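Local coordinates for DNA processing protein DprA (PDB 3UQZ) that binds single-stranded DNA, protects it from nucleases and helps load the RecA recombinase onto it during genetic transformation of Streptococcus pneumoniae, acting as a dimer, at residues A110-R115 / R217-A222; V137-L142 / R210-L215; V221-M226 / G254-C259; R242-I247 / E265-V270. One frame throughout, in Å; residues are numbered along the deposited sequence.

Contact 1. Residues A110-R115 / R217-A222; sequences AVVGSR and RGVIVA. With SO4 (sulfate ion), chain D.
Four backbone hydrogen bonds join strand 108-113 to strand 218-222 in parallel register. A110 is gripped twice: its N donates to G218 O (2.9 Å), and its O accepts from I220 N (2.7 Å), which approaches from above the carbonyl plane. V112 N then donates to I220 O (2.8 Å), nearly along the C=O axis. The last rung, A222 N to V112 O, is longer at 3.3 Å and bent to 141°, as the strands part.

Apolar contacts lie on the face carrying A110, V112, V219 and V221. With chi1 at -62°, V112 puts CG2 between its own backbone N and carbonyl carbon, where it meets both V219 CG1 (3.7 Å) and V221 CG1 (3.8 Å). Beta-branched valines suit this extended backbone, and the small A110 lets its CB rest against V219 CG2. Helix 229-239 covers this face through C234; V111 faces V125 of helix 119-130.

Just beyond strand 108-113, R115 N donates to O4 of a sulfate (2.9 Å), probably from the crystallisation liquor. Such central parallel strands, with the binding site commonly at their C-terminal ends, are typical of a Rossmann-like fold.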
loop_
_atom_site.group_PDB
_atom_site.type_symbol
_atom_site.label_atom_id
_atom_site.label_comp_id
_atom_site.label_asym_id
_atom_site.label_seq_id
_atom_site.Cartn_x
_atom_site.Cartn_y
_atom_site.Cartn_z
ATOM N N ALA A 110 4.477 -18.035 5.631
ATOM C CA ALA A 110 5.756 -17.495 6.064
ATOM C C ALA A 110 5.562 -16.066 6.631
ATOM O O ALA A 110 4.625 -15.370 6.247
ATOM C CB ALA A 110 6.729 -17.471 4.903
ATOM N N VAL A 111 6.404 -15.677 7.597
ATOM C CA VAL A 111 6.392 -14.353 8.224
ATOM C C VAL A 111 7.842 -13.878 8.301
ATOM O O VAL A 111 8.681 -14.529 8.931
ATOM C CB VAL A 111 5.665 -14.266 9.599
ATOM C CG1 VAL A 111 5.594 -12.818 10.083
ATOM C CG2 VAL A 111 4.264 -14.868 9.540
ATOM N N VAL A 112 8.146 -12.785 7.592
ATOM C CA VAL A 112 9.507 -12.229 7.521
ATOM C C VAL A 112 9.511 -10.741 7.860
ATOM O O VAL A 112 8.482 -10.077 7.730
ATOM C CB VAL A 112 10.268 -12.550 6.183
ATOM C CG1 VAL A 112 10.466 -14.044 5.991
ATOM C CG2 VAL A 112 9.593 -11.943 4.967
ATOM N N GLY A 113 10.664 -10.240 8.282
ATOM C CA GLY A 113 10.828 -8.833 8.616
ATOM C C GLY A 113 12.086 -8.472 9.368
ATOM O O GLY A 113 12.915 -9.327 9.676
ATOM N N SER A 114 12.205 -7.183 9.690
ATOM C CA SER A 114 13.336 -6.539 10.362
ATOM C C SER A 114 13.831 -7.255 11.603
ATOM O O SER A 114 13.032 -7.619 12.466
ATOM C CB SER A 114 12.989 -5.093 10.709
ATOM O OG SER A 114 14.144 -4.296 10.914
ATOM N N ARG A 115 15.159 -7.436 11.687
ATOM C CA ARG A 115 15.870 -8.029 12.827
ATOM C C ARG A 115 15.793 -7.007 13.986
ATOM O O ARG A 115 15.628 -7.392 15.138
ATOM C CB ARG A 115 17.345 -8.344 12.462
ATOM C CG ARG A 115 17.712 -9.826 12.321
ATOM C CD ARG A 115 17.497 -10.431 10.915
ATOM N NE ARG A 115 18.324 -11.631 10.702
ATOM C CZ ARG A 115 18.088 -12.618 9.829
ATOM N NH1 ARG A 115 17.015 -12.593 9.052
ATOM N NH2 ARG A 115 18.920 -13.636 9.738
ATOM N N ARG A 217 2.719 -21.181 0.714
ATOM C CA ARG A 217 1.968 -20.660 -0.439
ATOM C C ARG A 217 1.887 -19.117 -0.416
ATOM O O ARG A 217 1.541 -18.505 -1.432
ATOM C CB ARG A 217 0.558 -21.277 -0.505
ATOM C CG ARG A 217 0.533 -22.805 -0.545
ATOM C CD ARG A 217 0.603 -23.353 -1.952
ATOM N NE ARG A 217 -0.661 -23.977 -2.350
ATOM C CZ ARG A 217 -0.968 -25.260 -2.168
ATOM N NH1 ARG A 217 -0.110 -26.079 -1.572
ATOM N NH2 ARG A 217 -2.138 -25.732 -2.579
ATOM N N GLY A 218 2.224 -18.526 0.735
ATOM C CA GLY A 218 2.249 -17.084 0.944
ATOM C C GLY A 218 3.272 -16.637 1.967
ATOM O O GLY A 218 3.609 -17.389 2.889
ATOM N N VAL A 219 3.765 -15.393 1.813
ATOM C CA VAL A 219 4.743 -14.771 2.718
ATOM C C VAL A 219 4.168 -13.458 3.249
ATOM O O VAL A 219 3.748 -12.619 2.466
ATOM C CB VAL A 219 6.141 -14.548 2.056
ATOM C CG1 VAL A 219 7.152 -13.997 3.057
ATOM C CG2 VAL A 219 6.679 -15.824 1.419
ATOM N N ILE A 220 4.172 -13.275 4.577
ATOM C CA ILE A 220 3.730 -12.056 5.251
ATOM C C ILE A 220 4.969 -11.226 5.601
ATOM O O ILE A 220 5.870 -11.727 6.279
ATOM C CB ILE A 220 2.832 -12.352 6.489
ATOM C CG1 ILE A 220 1.484 -12.985 6.078
ATOM C CG2 ILE A 220 2.615 -11.084 7.346
ATOM C CD1 ILE A 220 0.686 -13.615 7.246
ATOM N N VAL A 221 5.018 -9.964 5.107
ATOM C CA VAL A 221 6.102 -9.006 5.379
ATOM C C VAL A 221 5.644 -7.924 6.326
ATOM O O VAL A 221 4.520 -7.435 6.222
ATOM C CB VAL A 221 6.754 -8.336 4.152
ATOM C CG1 VAL A 221 8.268 -8.491 4.177
ATOM C CG2 VAL A 221 6.130 -8.769 2.834
ATOM N N ALA A 222 6.554 -7.502 7.195
ATOM C CA ALA A 222 6.349 -6.430 8.149
ATOM C C ALA A 222 7.687 -5.815 8.446
ATOM O O ALA A 222 8.646 -6.522 8.769
ATOM C CB ALA A 222 5.733 -6.959 9.423
HETATM S S SO4 D . 16.842 -7.680 7.885
HETATM O O1 SO4 D . 17.314 -9.053 7.762
HETATM O O2 SO4 D . 17.768 -6.778 7.174
HETATM O O3 SO4 D . 15.503 -7.580 7.302
HETATM O O4 SO4 D . 16.786 -7.300 9.289
#

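Contact 2. Residues V137-L142 / R210-L215; sequences VIVSGL and RIIAGL
I212, on helix 204-215, buries more surface here than any other residue. Its CB branches in two directions, and both branches reach strand 137-140 or the loop that follows it. The CG2 methyl, anti to the backbone N, lies 4.0 Å from V139 O and a little farther from V139 CG1; it also packs against A110 on the adjoining strand. The other branch starts at CG1, anti to the carbonyl carbon (chi1 -65°), and runs on extended (chi2 170°), so that CD1 reaches past the end of the strand. There I212 CD1 meets bare backbone, 3.6 Å from G141 N and 3.7 Å from G141 CA. A long, branched isoleucine suits the place because one residue can touch both the strand at V139 and the backbone just after it.

One turn along the helix, L215 CD2 touches V139 CG1 at 4.1 Å, the two side chains crossing at about a right angle. V139 points toward the helix, whereas S140 points away from it, its OG hydrogen-bonded to V111 O. The axis of the short helical segment 210-215 runs at 157° to that of strand 137-140, 8.2 Å away at closest approach. Such near-antiparallel apolar packing of a helix on a parallel sheet, with other helices on its far side, is characteristic of the three-layer alpha/beta sandwich of Rossmann-like domains.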
loop_
_atom_site.group_PDB
_atom_site.type_symbol
_atom_site.label_atom_id
_atom_site.label_comp_id
_atom_site.label_asym_id
_atom_site.label_seq_id
_atom_site.Cartn_x
_atom_site.Cartn_y
_atom_site.Cartn_z
ATOM N N VAL A 137 -0.128 -22.601 9.831
ATOM C CA VAL A 137 1.103 -22.846 10.588
ATOM C C VAL A 137 2.031 -21.664 10.259
ATOM O O VAL A 137 2.236 -21.339 9.077
ATOM C CB VAL A 137 1.761 -24.215 10.226
ATOM C CG1 VAL A 137 3.111 -24.390 10.919
ATOM C CG2 VAL A 137 0.840 -25.365 10.569
ATOM N N ILE A 138 2.558 -21.014 11.305
ATOM C CA ILE A 138 3.446 -19.864 11.143
ATOM C C ILE A 138 4.878 -20.341 10.929
ATOM O O ILE A 138 5.498 -20.910 11.849
ATOM C CB ILE A 138 3.299 -18.844 12.318
ATOM C CG1 ILE A 138 1.825 -18.369 12.540
ATOM C CG2 ILE A 138 4.290 -17.671 12.217
ATOM C CD1 ILE A 138 1.035 -17.862 11.335
ATOM N N VAL A 139 5.396 -20.127 9.704
ATOM C CA VAL A 139 6.761 -20.515 9.369
ATOM C C VAL A 139 7.661 -19.285 9.414
ATOM O O VAL A 139 7.373 -18.297 8.737
ATOM C CB VAL A 139 6.866 -21.277 8.028
ATOM C CG1 VAL A 139 8.291 -21.782 7.807
ATOM C CG2 VAL A 139 5.874 -22.435 7.969
ATOM N N SER A 140 8.720 -19.327 10.237
ATOM C CA SER A 140 9.683 -18.233 10.362
ATOM C C SER A 140 11.073 -18.757 10.737
ATOM O O SER A 140 11.227 -19.956 10.930
ATOM C CB SER A 140 9.183 -17.166 11.331
ATOM O OG SER A 140 9.787 -15.922 11.024
ATOM N N GLY A 141 12.068 -17.875 10.813
ATOM C CA GLY A 141 13.457 -18.260 11.036
ATOM C C GLY A 141 14.120 -18.030 12.370
ATOM O O GLY A 141 15.351 -18.079 12.459
ATOM N N LEU A 142 13.336 -17.791 13.419
ATOM C CA LEU A 142 13.842 -17.621 14.795
ATOM C C LEU A 142 14.792 -16.425 15.030
ATOM O O LEU A 142 15.402 -16.334 16.095
ATOM C CB LEU A 142 14.471 -18.944 15.279
ATOM C CG LEU A 142 14.108 -19.511 16.638
ATOM C CD1 LEU A 142 12.753 -19.044 17.143
ATOM C CD2 LEU A 142 14.141 -21.001 16.576
ATOM N N ARG A 210 15.240 -19.248 1.664
ATOM C CA ARG A 210 14.747 -19.948 0.474
ATOM C C ARG A 210 13.770 -21.075 0.898
ATOM O O ARG A 210 12.727 -21.246 0.261
ATOM C CB ARG A 210 15.952 -20.459 -0.343
ATOM C CG ARG A 210 15.849 -21.879 -0.903
ATOM C CD ARG A 210 17.165 -22.448 -1.415
ATOM N NE ARG A 210 18.085 -22.683 -0.305
ATOM C CZ ARG A 210 18.566 -23.870 0.041
ATOM N NH1 ARG A 210 18.251 -24.951 -0.658
ATOM N NH2 ARG A 210 19.378 -23.981 1.079
ATOM N N ILE A 211 14.089 -21.787 2.017
ATOM C CA ILE A 211 13.282 -22.869 2.605
ATOM C C ILE A 211 12.017 -22.289 3.257
ATOM O O ILE A 211 10.935 -22.832 3.032
ATOM C CB ILE A 211 14.110 -23.752 3.589
ATOM C CG1 ILE A 211 15.381 -24.301 2.914
ATOM C CG2 ILE A 211 13.251 -24.892 4.191
ATOM C CD1 ILE A 211 16.459 -24.823 3.874
ATOM N N ILE A 212 12.151 -21.190 4.059
ATOM C CA ILE A 212 11.022 -20.501 4.704
ATOM C C ILE A 212 9.962 -20.164 3.647
ATOM O O ILE A 212 8.800 -20.540 3.813
ATOM C CB ILE A 212 11.468 -19.231 5.493
ATOM C CG1 ILE A 212 12.370 -19.586 6.702
ATOM C CG2 ILE A 212 10.249 -18.394 5.944
ATOM C CD1 ILE A 212 13.011 -18.424 7.358
ATOM N N ALA A 213 10.375 -19.498 2.551
ATOM C CA ALA A 213 9.489 -19.121 1.454
ATOM C C ALA A 213 8.961 -20.349 0.709
ATOM O O ALA A 213 7.753 -20.458 0.528
ATOM C CB ALA A 213 10.212 -18.187 0.498
ATOM N N GLY A 214 9.856 -21.273 0.345
ATOM C CA GLY A 214 9.547 -22.500 -0.390
ATOM C C GLY A 214 8.523 -23.422 0.243
ATOM O O GLY A 214 7.728 -24.052 -0.459
ATOM N N LEU A 215 8.534 -23.502 1.578
ATOM C CA LEU A 215 7.617 -24.305 2.381
ATOM C C LEU A 215 6.158 -23.818 2.279
ATOM O O LEU A 215 5.244 -24.617 2.440
ATOM C CB LEU A 215 8.071 -24.191 3.845
ATOM C CG LEU A 215 8.356 -25.437 4.699
ATOM C CD1 LEU A 215 8.692 -26.663 3.884
ATOM C CD2 LEU A 215 9.456 -25.147 5.705
#

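Contact 3. Residues V221-M226 / G254-C259; sequences VAEAKM and GLSDGC
The loop leaving parallel strand 218-222 of the Rossmann-like sheet here meets the N-terminus of helix 257-264, with S256 at the N-cap position, its side chain making no capping bond. A224 makes both direct hydrogen bonds. Its O accepts from G258 N (2.8 Å), and its N points almost straight (166°) at C259 SG, 3.5 Å away. G258, lacking a side chain, lets the loop carbonyls lie close over the helix, and cysteine supplies a soft, buried acceptor. Two waters extend the seam: one accepts from E223 N and donates to S256 OG, the other accepts from M226 N and donates to G254 O.

E223 adopts a left-handed helical backbone conformation (phi 54°), and its extended side chain lies alongside L255, E223 OE1 being 3.6 Å from L255 CD2. E223 OE2 is hydrogen-bonded to S118 OG. The aliphatic chain of K225 flanks the same leucine, K225 CE at 3.7 Å from L255 CD2. M226, present as selenomethionine, crosses D257 at about a right angle, its CG 3.6 Å from D257 CB.

Around this junction, V221 and A224 pack on helix 229-239, and C259 rests on A246 of strand 243-246.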
loop_
_atom_site.group_PDB
_atom_site.type_symbol
_atom_site.label_atom_id
_atom_site.label_comp_id
_atom_site.label_asym_id
_atom_site.label_seq_id
_atom_site.Cartn_x
_atom_site.Cartn_y
_atom_site.Cartn_z
ATOM N N VAL A 221 5.018 -9.964 5.107
ATOM C CA VAL A 221 6.102 -9.006 5.379
ATOM C C VAL A 221 5.644 -7.924 6.326
ATOM O O VAL A 221 4.520 -7.435 6.222
ATOM C CB VAL A 221 6.754 -8.336 4.152
ATOM C CG1 VAL A 221 8.268 -8.491 4.177
ATOM C CG2 VAL A 221 6.130 -8.769 2.834
ATOM N N ALA A 222 6.554 -7.502 7.195
ATOM C CA ALA A 222 6.349 -6.430 8.149
ATOM C C ALA A 222 7.687 -5.815 8.446
ATOM O O ALA A 222 8.646 -6.522 8.769
ATOM C CB ALA A 222 5.733 -6.959 9.423
ATOM N N GLU A 223 7.755 -4.493 8.311
ATOM C CA GLU A 223 8.948 -3.696 8.559
ATOM C C GLU A 223 10.163 -4.171 7.773
ATOM O O GLU A 223 11.210 -4.436 8.348
ATOM C CB GLU A 223 9.224 -3.509 10.070
ATOM C CG GLU A 223 8.112 -2.765 10.797
ATOM C CD GLU A 223 8.511 -1.956 12.014
ATOM O OE1 GLU A 223 9.599 -2.213 12.583
ATOM O OE2 GLU A 223 7.708 -1.089 12.427
ATOM N N ALA A 224 10.020 -4.267 6.454
ATOM C CA ALA A 224 11.118 -4.624 5.570
ATOM C C ALA A 224 11.708 -3.313 5.062
ATOM O O ALA A 224 10.973 -2.445 4.587
ATOM C CB ALA A 224 10.619 -5.482 4.417
ATOM N N LYS A 225 13.007 -3.115 5.298
ATOM C CA LYS A 225 13.731 -1.922 4.866
ATOM C C LYS A 225 14.130 -2.113 3.413
ATOM O O LYS A 225 14.011 -3.219 2.884
ATOM C CB LYS A 225 14.992 -1.714 5.714
ATOM C CG LYS A 225 14.709 -1.191 7.100
ATOM C CD LYS A 225 15.908 -1.357 7.975
ATOM C CE LYS A 225 15.483 -1.413 9.413
ATOM N NZ LYS A 225 16.640 -1.245 10.327
HETATM N N MSE A 226 14.590 -1.046 2.754
HETATM C CA MSE A 226 15.079 -1.174 1.389
HETATM C C MSE A 226 16.395 -1.940 1.474
HETATM O O MSE A 226 17.093 -1.850 2.486
HETATM C CB MSE A 226 15.298 0.198 0.754
HETATM C CG MSE A 226 14.011 0.879 0.352
HETATM SE SE MSE A 226 12.939 -0.083 -0.972
HETATM C CE MSE A 226 11.754 1.402 -1.421
ATOM N N GLY A 254 11.384 4.801 7.494
ATOM C CA GLY A 254 12.285 4.077 6.602
ATOM C C GLY A 254 12.170 2.573 6.816
ATOM O O GLY A 254 12.621 1.776 5.983
ATOM N N LEU A 255 11.535 2.184 7.939
ATOM C CA LEU A 255 11.293 0.812 8.361
ATOM C C LEU A 255 10.391 0.011 7.431
ATOM O O LEU A 255 10.654 -1.171 7.243
ATOM C CB LEU A 255 10.707 0.792 9.778
ATOM C CG LEU A 255 11.705 0.837 10.926
ATOM C CD1 LEU A 255 11.025 1.276 12.187
ATOM C CD2 LEU A 255 12.374 -0.520 11.135
ATOM N N SER A 256 9.321 0.619 6.877
ATOM C CA SER A 256 8.383 -0.101 6.006
ATOM C C SER A 256 8.539 0.190 4.508
ATOM O O SER A 256 7.639 -0.132 3.732
ATOM C CB SER A 256 6.946 0.123 6.465
ATOM O OG SER A 256 6.712 -0.464 7.733
ATOM N N ASP A 257 9.692 0.755 4.101
ATOM C CA ASP A 257 9.984 1.128 2.716
ATOM C C ASP A 257 9.930 -0.041 1.750
ATOM O O ASP A 257 9.459 0.119 0.627
ATOM C CB ASP A 257 11.339 1.862 2.605
ATOM C CG ASP A 257 11.422 3.275 3.183
ATOM O OD1 ASP A 257 10.424 3.739 3.793
ATOM O OD2 ASP A 257 12.500 3.908 3.051
ATOM N N GLY A 258 10.419 -1.195 2.191
ATOM C CA GLY A 258 10.445 -2.423 1.403
ATOM C C GLY A 258 9.061 -2.993 1.180
ATOM O O GLY A 258 8.761 -3.459 0.082
ATOM N N CYS A 259 8.202 -2.933 2.227
ATOM C CA CYS A 259 6.798 -3.355 2.203
ATOM C C CYS A 259 6.050 -2.512 1.189
ATOM O O CYS A 259 5.279 -3.046 0.397
ATOM C CB CYS A 259 6.158 -3.211 3.582
ATOM S SG CYS A 259 6.913 -4.225 4.876
HETATM O O HOH W 1 5.401 -2.759 8.155
HETATM O O HOH W 2 14.514 1.441 3.973
#

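Contact 4. Residues R242-I247 / E265-V270; sequences RDVFAI and EGAKLV
F245 has chi1 at -52°, which sets CG anti to its carbonyl carbon, and V270 has chi1 at -63°, which puts CG1 beside its N. Together these torsions bring V270 CG1 to 3.8 Å from F245 CB and 3.9 Å from F245 CD1, the side chains crossing obliquely. The K268 side chain runs beside that of F245, its CB obliquely 4.1 Å from F245 CD1; its aliphatic part packs there while its end leads away to the exposed side.

Three backbone hydrogen bonds fix the parallel register. K268 N donates to V244 O (3.0 Å) and K268 O accepts from A246 N (2.8 Å); V270 N then bonds A246 O (2.9 Å) from above the carbonyl plane. The small A267 tucks its CB against V244 CG2 (3.7 Å). G266 closes the preceding helix in a Schellman motif, at a positive phi that would jam a side chain against the preceding carbonyl.

Helix 273-279 covers F245. L269 O is bound by Q264 of the second subunit, whose I251 packs on I247. The arrangement is a beta-alpha-beta unit, strand 243-246, helix 257-264 and strand 268-269, at the edge of the Rossmann-like sheet within this chain, beside the dimer interface.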
loop_
_atom_site.group_PDB
_atom_site.type_symbol
_atom_site.label_atom_id
_atom_site.label_comp_id
_atom_site.label_asym_id
_atom_site.label_seq_id
_atom_site.Cartn_x
_atom_site.Cartn_y
_atom_site.Cartn_z
ATOM N N ARG A 242 4.748 -17.281 -5.495
ATOM C CA ARG A 242 4.101 -17.242 -4.180
ATOM C C ARG A 242 3.527 -15.851 -3.888
ATOM O O ARG A 242 4.076 -14.842 -4.339
ATOM C CB ARG A 242 5.072 -17.681 -3.052
ATOM C CG ARG A 242 5.900 -18.953 -3.303
ATOM C CD ARG A 242 5.050 -20.201 -3.488
ATOM N NE ARG A 242 5.703 -21.402 -2.963
ATOM C CZ ARG A 242 6.501 -22.198 -3.670
ATOM N NH1 ARG A 242 6.773 -21.918 -4.941
ATOM N NH2 ARG A 242 7.033 -23.277 -3.116
ATOM N N ASP A 243 2.404 -15.805 -3.144
ATOM C CA ASP A 243 1.742 -14.563 -2.768
ATOM C C ASP A 243 2.520 -13.878 -1.670
ATOM O O ASP A 243 3.000 -14.540 -0.741
ATOM C CB ASP A 243 0.314 -14.821 -2.263
ATOM C CG ASP A 243 -0.700 -15.279 -3.290
ATOM O OD1 ASP A 243 -0.620 -14.816 -4.460
ATOM O OD2 ASP A 243 -1.625 -16.033 -2.910
ATOM N N VAL A 244 2.642 -12.544 -1.770
ATOM C CA VAL A 244 3.280 -11.738 -0.741
ATOM C C VAL A 244 2.284 -10.747 -0.162
ATOM O O VAL A 244 1.613 -10.035 -0.909
ATOM C CB VAL A 244 4.753 -11.264 -0.966
ATOM C CG1 VAL A 244 5.253 -11.537 -2.377
ATOM C CG2 VAL A 244 4.987 -9.821 -0.557
ATOM N N PHE A 245 2.095 -10.817 1.164
ATOM C CA PHE A 245 1.155 -10.006 1.922
ATOM C C PHE A 245 1.944 -9.011 2.739
ATOM O O PHE A 245 2.599 -9.397 3.708
ATOM C CB PHE A 245 0.279 -10.899 2.826
ATOM C CG PHE A 245 -0.404 -12.037 2.113
ATOM C CD1 PHE A 245 -1.519 -11.812 1.315
ATOM C CD2 PHE A 245 0.066 -13.342 2.240
ATOM C CE1 PHE A 245 -2.146 -12.869 0.647
ATOM C CE2 PHE A 245 -0.560 -14.400 1.564
ATOM C CZ PHE A 245 -1.659 -14.153 0.770
ATOM N N ALA A 246 1.927 -7.732 2.328
ATOM C CA ALA A 246 2.699 -6.702 3.012
ATOM C C ALA A 246 1.881 -5.851 3.968
ATOM O O ALA A 246 0.796 -5.386 3.615
ATOM C CB ALA A 246 3.435 -5.843 2.006
ATOM N N ILE A 247 2.399 -5.676 5.199
ATOM C CA ILE A 247 1.788 -4.844 6.235
ATOM C C ILE A 247 2.355 -3.422 6.072
ATOM O O ILE A 247 3.581 -3.257 6.140
ATOM C CB ILE A 247 2.024 -5.413 7.670
ATOM C CG1 ILE A 247 1.418 -6.833 7.829
ATOM C CG2 ILE A 247 1.469 -4.450 8.741
ATOM C CD1 ILE A 247 1.999 -7.660 8.988
ATOM N N GLU A 265 4.798 -2.837 -6.493
ATOM C CA GLU A 265 5.188 -3.861 -7.463
ATOM C C GLU A 265 4.163 -4.998 -7.663
ATOM O O GLU A 265 4.388 -5.880 -8.494
ATOM C CB GLU A 265 6.588 -4.410 -7.156
ATOM C CG GLU A 265 7.723 -3.425 -7.410
ATOM C CD GLU A 265 7.887 -2.901 -8.827
ATOM O OE1 GLU A 265 7.669 -3.675 -9.788
ATOM O OE2 GLU A 265 8.258 -1.714 -8.977
ATOM N N GLY A 266 3.048 -4.962 -6.935
ATOM C CA GLY A 266 1.990 -5.945 -7.104
ATOM C C GLY A 266 1.584 -6.757 -5.893
ATOM O O GLY A 266 0.605 -7.504 -5.980
ATOM N N ALA A 267 2.314 -6.644 -4.759
ATOM C CA ALA A 267 1.976 -7.405 -3.547
ATOM C C ALA A 267 0.687 -6.908 -2.918
ATOM O O ALA A 267 0.273 -5.764 -3.152
ATOM C CB ALA A 267 3.109 -7.358 -2.537
ATOM N N LYS A 268 0.044 -7.778 -2.134
ATOM C CA LYS A 268 -1.221 -7.465 -1.488
ATOM C C LYS A 268 -0.991 -6.733 -0.181
ATOM O O LYS A 268 -0.233 -7.217 0.651
ATOM C CB LYS A 268 -2.060 -8.738 -1.283
ATOM C CG LYS A 268 -2.298 -9.506 -2.587
ATOM C CD LYS A 268 -3.760 -9.575 -3.022
ATOM C CE LYS A 268 -3.920 -10.392 -4.286
ATOM N NZ LYS A 268 -4.183 -9.553 -5.497
ATOM N N LEU A 269 -1.620 -5.549 -0.015
ATOM C CA LEU A 269 -1.553 -4.765 1.216
ATOM C C LEU A 269 -2.505 -5.442 2.192
ATOM O O LEU A 269 -3.663 -5.680 1.837
ATOM C CB LEU A 269 -1.982 -3.295 0.968
ATOM C CG LEU A 269 -1.815 -2.309 2.150
ATOM C CD1 LEU A 269 -1.588 -0.909 1.652
ATOM C CD2 LEU A 269 -3.013 -2.322 3.076
ATOM N N VAL A 270 -2.028 -5.756 3.407
ATOM C CA VAL A 270 -2.860 -6.420 4.422
ATOM C C VAL A 270 -2.944 -5.613 5.720
ATOM O O VAL A 270 -1.953 -5.023 6.143
ATOM C CB VAL A 270 -2.525 -7.934 4.649
ATOM C CG1 VAL A 270 -2.791 -8.760 3.388
ATOM C CG2 VAL A 270 -1.096 -8.147 5.155
#

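In the fold
All four contacts lie in the Rossmann-like domain and reach a single sheet, in which strands 137-140, 108-113, 218-222, 243-246 and 268-269 follow one another. Contact 2, nested along the chain inside the loop closed by contact 1, is about 9 Å from it between centres. Contact 3 begins where contact 1 ends and shares V221 and A222 with it; its segments alternate with those of contact 4, about 12 Å away between centres. Strand 218-222 bonds to strand 108-113 on one side and, through V219 and V221, to strand 243-246 on the other. R242 ties contact 4 to G214 of contact 2. Core strands and those beside the second subunit thus belong to one continuous sheet.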